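Long-range contacts in C-glycoside 3-oxidase (PDB 7DVE), which oxidises the C3 hydroxyl of the sugar in C-glycosides such as isoorientin and mangiferin, using FAD and passing the electrons to oxygen to give hydrogen peroxide: residues Asp166-Ser171 against Leu324-Gly329; Val305-Phe310 against Lys424-Pro429. All coordinates share one frame; numbering follows the deposited sequence.

Interaction 1. Residues Asp166-Ser171 against Leu324-Gly329; sequences DAFDAS and LSEYTG
A167 meets E326 through a shared water: the water donates to A167 O at 2.9 Å, accepts from A170 N, and gives a weak, long bond to E326 OE1. The carboxylate has its stronger partner in R204, a salt bridge through OE2, so the water is the lesser tie. Next along the chain, F168 turns its ring to the 324-329 loop, with CG anti to the carbonyl carbon (chi1 -64°). G329 CA lies over one ring face, 3.8 Å from the ring centroid and 16° off its normal, a CH-pi contact displaced toward the rim. S325 O lies in plane at the ring edge, 3.5 Å from CE1, and L324 CD1 comes obliquely to CZ. A CB on G329 would stand only 3.2 Å from F168 CB, and the backbone angles of G329 would also jam it against the preceding carbonyl. An alanine in place of F168 would probably leave a gap between G329 CA and L324 CD1 and deprive the buried glycine of its aromatic cover. S171 closes the second of two overlapping type I turns, D166-D169 and F168-S171. Its hydroxyl donates to Y327 O, with OG 2.6 Å from that oxygen and in the carbonyl plane, while its CB packs against E326 O. The chemistry is thus divided: a buried aromatic-on-glycine contact and one short hydroxyl-carbonyl bond join two irregular loops of the antiparallel-sheet region, and water and a charged side chain occupy the less buried flank.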
loop_
_atom_site.group_PDB
_atom_site.type_symbol
_atom_site.label_atom_id
_atom_site.label_comp_id
_atom_site.label_asym_id
_atom_site.label_seq_id
_atom_site.Cartn_x
_atom_site.Cartn_y
_atom_site.Cartn_z
ATOM N N ASP A 166 -19.276 -2.125 -6.484
ATOM C CA ASP A 166 -20.613 -2.683 -6.327
ATOM C C ASP A 166 -20.681 -3.856 -5.361
ATOM O O ASP A 166 -21.772 -4.366 -5.126
ATOM C CB ASP A 166 -21.161 -3.138 -7.688
ATOM C CG ASP A 166 -21.195 -2.007 -8.700
ATOM O OD1 ASP A 166 -21.408 -0.841 -8.288
ATOM O OD2 ASP A 166 -21.005 -2.276 -9.904
ATOM N N ALA A 167 -19.556 -4.271 -4.783
ATOM C CA ALA A 167 -19.497 -5.515 -4.017
ATOM C C ALA A 167 -20.548 -5.586 -2.912
ATOM O O ALA A 167 -21.047 -6.678 -2.602
ATOM C CB ALA A 167 -18.099 -5.684 -3.418
ATOM N N PHE A 168 -20.916 -4.443 -2.335
ATOM C CA PHE A 168 -21.877 -4.372 -1.245
ATOM C C PHE A 168 -23.251 -3.884 -1.675
ATOM O O PHE A 168 -24.070 -3.579 -0.808
ATOM C CB PHE A 168 -21.352 -3.453 -0.142
ATOM C CG PHE A 168 -20.109 -3.950 0.506
ATOM C CD1 PHE A 168 -20.173 -4.788 1.602
ATOM C CD2 PHE A 168 -18.865 -3.591 0.017
ATOM C CE1 PHE A 168 -19.016 -5.269 2.199
ATOM C CE2 PHE A 168 -17.710 -4.065 0.614
ATOM C CZ PHE A 168 -17.798 -4.905 1.709
ATOM N N ASP A 169 -23.549 -3.819 -2.980
ATOM C CA ASP A 169 -24.800 -3.179 -3.397
ATOM C C ASP A 169 -26.048 -3.999 -3.068
ATOM O O ASP A 169 -27.151 -3.441 -3.114
ATOM C CB ASP A 169 -24.795 -2.881 -4.895
ATOM C CG ASP A 169 -24.031 -1.607 -5.244
ATOM O OD1 ASP A 169 -23.467 -0.950 -4.347
ATOM O OD2 ASP A 169 -23.980 -1.275 -6.449
ATOM N N ALA A 170 -25.918 -5.297 -2.761
ATOM C CA ALA A 170 -27.084 -6.127 -2.449
ATOM C C ALA A 170 -27.390 -6.212 -0.956
ATOM O O ALA A 170 -28.368 -6.867 -0.580
ATOM C CB ALA A 170 -26.912 -7.552 -2.993
ATOM N N SER A 171 -26.600 -5.577 -0.093
ATOM C CA SER A 171 -26.912 -5.802 1.305
ATOM C C SER A 171 -28.073 -4.909 1.749
ATOM O O SER A 171 -28.313 -3.849 1.165
ATOM C CB SER A 171 -25.698 -5.536 2.191
ATOM O OG SER A 171 -25.737 -4.232 2.694
ATOM N N LEU A 324 -15.708 -11.369 4.306
ATOM C CA LEU A 324 -16.269 -10.212 4.973
ATOM C C LEU A 324 -17.767 -10.375 5.158
ATOM O O LEU A 324 -18.431 -11.143 4.460
ATOM C CB LEU A 324 -16.002 -8.928 4.187
ATOM C CG LEU A 324 -14.625 -8.701 3.575
ATOM C CD1 LEU A 324 -14.651 -7.541 2.540
ATOM C CD2 LEU A 324 -13.653 -8.443 4.673
ATOM N N SER A 325 -18.284 -9.636 6.124
ATOM C CA SER A 325 -19.712 -9.473 6.248
ATOM C C SER A 325 -20.183 -8.407 5.265
ATOM O O SER A 325 -19.388 -7.670 4.669
ATOM C CB SER A 325 -20.064 -9.053 7.658
ATOM O OG SER A 325 -19.498 -7.761 7.848
ATOM N N GLU A 326 -21.500 -8.301 5.119
ATOM C CA GLU A 326 -22.085 -7.386 4.150
ATOM C C GLU A 326 -23.064 -6.531 4.919
ATOM O O GLU A 326 -24.248 -6.857 4.993
ATOM C CB GLU A 326 -22.723 -8.159 2.982
ATOM C CG GLU A 326 -21.610 -8.952 2.239
ATOM C CD GLU A 326 -22.046 -9.638 0.972
ATOM O OE1 GLU A 326 -23.019 -9.190 0.337
ATOM O OE2 GLU A 326 -21.395 -10.639 0.613
ATOM N N TYR A 327 -22.553 -5.459 5.516
ATOM C CA TYR A 327 -23.404 -4.508 6.216
ATOM C C TYR A 327 -23.444 -3.222 5.402
ATOM O O TYR A 327 -24.034 -3.220 4.321
ATOM C CB TYR A 327 -22.927 -4.286 7.664
ATOM C CG TYR A 327 -22.981 -5.565 8.497
ATOM C CD1 TYR A 327 -24.136 -6.343 8.551
ATOM C CD2 TYR A 327 -21.878 -6.001 9.215
ATOM C CE1 TYR A 327 -24.179 -7.510 9.290
ATOM C CE2 TYR A 327 -21.920 -7.168 9.960
ATOM C CZ TYR A 327 -23.060 -7.911 9.993
ATOM O OH TYR A 327 -23.078 -9.073 10.724
ATOM N N THR A 328 -22.836 -2.140 5.882
ATOM C CA THR A 328 -22.939 -0.859 5.193
ATOM C C THR A 328 -21.882 -0.668 4.114
ATOM O O THR A 328 -22.001 0.271 3.323
ATOM C CB THR A 328 -22.841 0.329 6.180
ATOM O OG1 THR A 328 -21.624 0.249 6.925
ATOM C CG2 THR A 328 -24.030 0.380 7.128
ATOM N N GLY A 329 -20.856 -1.512 4.056
ATOM C CA GLY A 329 -19.841 -1.339 3.033
ATOM C C GLY A 329 -18.814 -0.274 3.392
ATOM O O GLY A 329 -18.479 -0.049 4.565
HETATM O O HOH W 1 -23.870 -7.047 -2.186
#

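Interaction 2. Residues Val305-Phe310 against Lys424-Pro429; sequences VRMRDF and KAIGDP
M307 and I426 make the tight part of this contact, with M307 CG 3.4 Å from I426 CG2 and the two side chains inclined to each other. V305 CG2 reaches the same methyl group at 4.0 Å, crossing I426 at about a right angle, and V305 CG1 lies against P429 CA. V177 of helix 176-183 touches both M307 and I426, and V367 of strand 366-373 touches V305. The backbones of the strand ends, 305-307 and 427-429, run antiparallel, 158° between the directions of these short segments. R306 and D428 form a hydrogen-bonded pair: R306 N donates to D428 O at 2.9 Å, and D428 N to R306 O. The flanking pairs V305-P429 and M307-G427 are non-hydrogen-bonded. G427 CA comes within 3.2 Å of R306 O, and a CB on G427 would clash with that oxygen and with M307 CA.

The other side is looser and more polar. R306 and D428 are exposed there, and the guanidinium of R306 leads away. R308, partly exposed, folds back instead: chi1 of 52° sets CG between the backbone N and the carbonyl carbon, and the chain bends at chi3. One face of its guanidinium has G427 CA over its centre. At the edge, NH1 donates nearly in plane to K424 O at 3.0 Å, on the segment leading into strand 427-436. A long salt bridge, 3.6 Å from NH2 to D428 OD1, adds a second partner. The chemistry implies that apolar packing and strand pairing fix the inner side, while R308 probably ties the exit of strand 300-307 to K424 and D428 through one direct bond and a weaker charge attraction.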
loop_
_atom_site.group_PDB
_atom_site.type_symbol
_atom_site.label_atom_id
_atom_site.label_comp_id
_atom_site.label_asym_id
_atom_site.label_seq_id
_atom_site.Cartn_x
_atom_site.Cartn_y
_atom_site.Cartn_z
ATOM N N VAL A 305 -19.312 5.890 15.043
ATOM C CA VAL A 305 -20.680 6.335 15.312
ATOM C C VAL A 305 -21.660 5.166 15.232
ATOM O O VAL A 305 -21.462 4.195 14.497
ATOM C CB VAL A 305 -21.145 7.487 14.381
ATOM C CG1 VAL A 305 -20.128 8.626 14.364
ATOM C CG2 VAL A 305 -21.408 6.980 12.979
ATOM N N ARG A 306 -22.715 5.260 16.035
ATOM C CA ARG A 306 -23.843 4.349 15.979
ATOM C C ARG A 306 -24.899 4.921 15.043
ATOM O O ARG A 306 -25.479 5.978 15.323
ATOM C CB ARG A 306 -24.428 4.129 17.371
ATOM C CG ARG A 306 -25.663 3.245 17.370
ATOM C CD ARG A 306 -26.276 3.156 18.767
ATOM N NE ARG A 306 -25.782 1.944 19.408
ATOM C CZ ARG A 306 -24.785 1.915 20.280
ATOM N NH1 ARG A 306 -24.239 3.032 20.743
ATOM N NH2 ARG A 306 -24.314 0.737 20.684
ATOM N N MET A 307 -25.154 4.228 13.943
ATOM C CA MET A 307 -26.156 4.693 12.985
ATOM C C MET A 307 -27.554 4.731 13.605
ATOM O O MET A 307 -27.981 3.785 14.275
ATOM C CB MET A 307 -26.156 3.787 11.762
ATOM C CG MET A 307 -25.208 4.270 10.698
ATOM S SD MET A 307 -25.495 3.482 9.122
ATOM C CE MET A 307 -26.252 1.934 9.573
ATOM N N ARG A 308 -28.268 5.827 13.372
ATOM C CA ARG A 308 -29.637 5.988 13.844
ATOM C C ARG A 308 -30.626 5.480 12.785
ATOM O O ARG A 308 -30.274 5.274 11.618
ATOM C CB ARG A 308 -29.913 7.465 14.150
ATOM C CG ARG A 308 -29.545 8.392 12.962
ATOM C CD ARG A 308 -30.050 9.840 13.091
ATOM N NE ARG A 308 -29.277 10.573 14.093
ATOM C CZ ARG A 308 -28.252 11.373 13.821
ATOM N NH1 ARG A 308 -27.813 11.542 12.578
ATOM N NH2 ARG A 308 -27.625 11.989 14.825
ATOM N N ASP A 309 -31.887 5.318 13.203
ATOM C CA ASP A 309 -33.000 4.915 12.329
ATOM C C ASP A 309 -32.611 3.731 11.454
ATOM O O ASP A 309 -32.536 3.807 10.231
ATOM C CB ASP A 309 -33.483 6.080 11.476
ATOM C CG ASP A 309 -33.814 7.292 12.303
ATOM O OD1 ASP A 309 -34.168 7.121 13.504
ATOM O OD2 ASP A 309 -33.694 8.408 11.747
ATOM N N PHE A 310 -32.372 2.632 12.125
ATOM C CA PHE A 310 -31.679 1.479 11.581
ATOM C C PHE A 310 -32.699 0.351 11.572
ATOM O O PHE A 310 -32.965 -0.256 12.613
ATOM C CB PHE A 310 -30.471 1.172 12.461
ATOM C CG PHE A 310 -29.610 0.060 11.974
ATOM C CD1 PHE A 310 -28.738 0.249 10.920
ATOM C CD2 PHE A 310 -29.649 -1.178 12.595
ATOM C CE1 PHE A 310 -27.910 -0.782 10.485
ATOM C CE2 PHE A 310 -28.833 -2.220 12.165
ATOM C CZ PHE A 310 -27.953 -2.017 11.112
ATOM N N LYS A 424 -21.632 12.938 12.723
ATOM C CA LYS A 424 -22.944 13.337 13.240
ATOM C C LYS A 424 -24.036 13.215 12.174
ATOM O O LYS A 424 -25.202 12.965 12.496
ATOM C CB LYS A 424 -22.897 14.776 13.757
ATOM C CG LYS A 424 -22.301 14.967 15.136
ATOM C CD LYS A 424 -22.246 16.474 15.429
ATOM C CE LYS A 424 -21.806 16.802 16.837
ATOM N NZ LYS A 424 -21.444 18.273 16.922
ATOM N N ALA A 425 -23.685 13.397 10.904
ATOM C CA ALA A 425 -24.677 13.243 9.853
ATOM C C ALA A 425 -25.140 11.805 9.692
ATOM O O ALA A 425 -26.150 11.568 9.026
ATOM C CB ALA A 425 -24.114 13.758 8.525
ATOM N N ILE A 426 -24.436 10.843 10.281
ATOM C CA ILE A 426 -24.724 9.427 10.051
ATOM C C ILE A 426 -25.386 8.813 11.276
ATOM O O ILE A 426 -26.182 7.878 11.161
ATOM C CB ILE A 426 -23.435 8.661 9.691
ATOM C CG1 ILE A 426 -22.893 9.102 8.350
ATOM C CG2 ILE A 426 -23.666 7.179 9.671
ATOM C CD1 ILE A 426 -21.504 8.591 8.113
ATOM N N GLY A 427 -25.033 9.311 12.454
ATOM C CA GLY A 427 -25.516 8.702 13.679
ATOM C C GLY A 427 -25.011 9.411 14.915
ATOM O O GLY A 427 -24.568 10.560 14.861
ATOM N N ASP A 428 -25.107 8.710 16.042
ATOM C CA ASP A 428 -24.674 9.256 17.308
ATOM C C ASP A 428 -23.253 8.805 17.602
ATOM O O ASP A 428 -22.986 7.596 17.656
ATOM C CB ASP A 428 -25.621 8.842 18.428
ATOM C CG ASP A 428 -27.068 9.204 18.113
ATOM O OD1 ASP A 428 -27.374 10.414 18.073
ATOM O OD2 ASP A 428 -27.898 8.287 17.911
ATOM N N PRO A 429 -22.318 9.735 17.753
ATOM C CA PRO A 429 -20.915 9.353 17.952
ATOM C C PRO A 429 -20.730 8.539 19.226
ATOM O O PRO A 429 -21.429 8.739 20.217
ATOM C CB PRO A 429 -20.195 10.701 18.041
ATOM C CG PRO A 429 -21.132 11.704 17.312
ATOM C CD PRO A 429 -22.516 11.187 17.554
#

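How the interactions relate
Both contacts belong to the antiparallel-sheet region, on the same side of the chain's centre, with centres 18 Å apart. Interaction 1 is the buried one: two loops meet, and the side chain of L324 is about 11 Å from the bound FAD. Interaction 2 is only partly buried, away from the annotated sites, and pairs two strand ends. The first sets side chains of one loop mainly against the backbone of the other, whereas the second adds backbone pairing to apolar packing on one side and arginine contacts on the other. Their segments alternate along the chain: strand 300-307 supplies interaction 2 and then leads on toward the loop of interaction 1. They touch directly, T328 CG2 packing 3.7 Å from M307 CE.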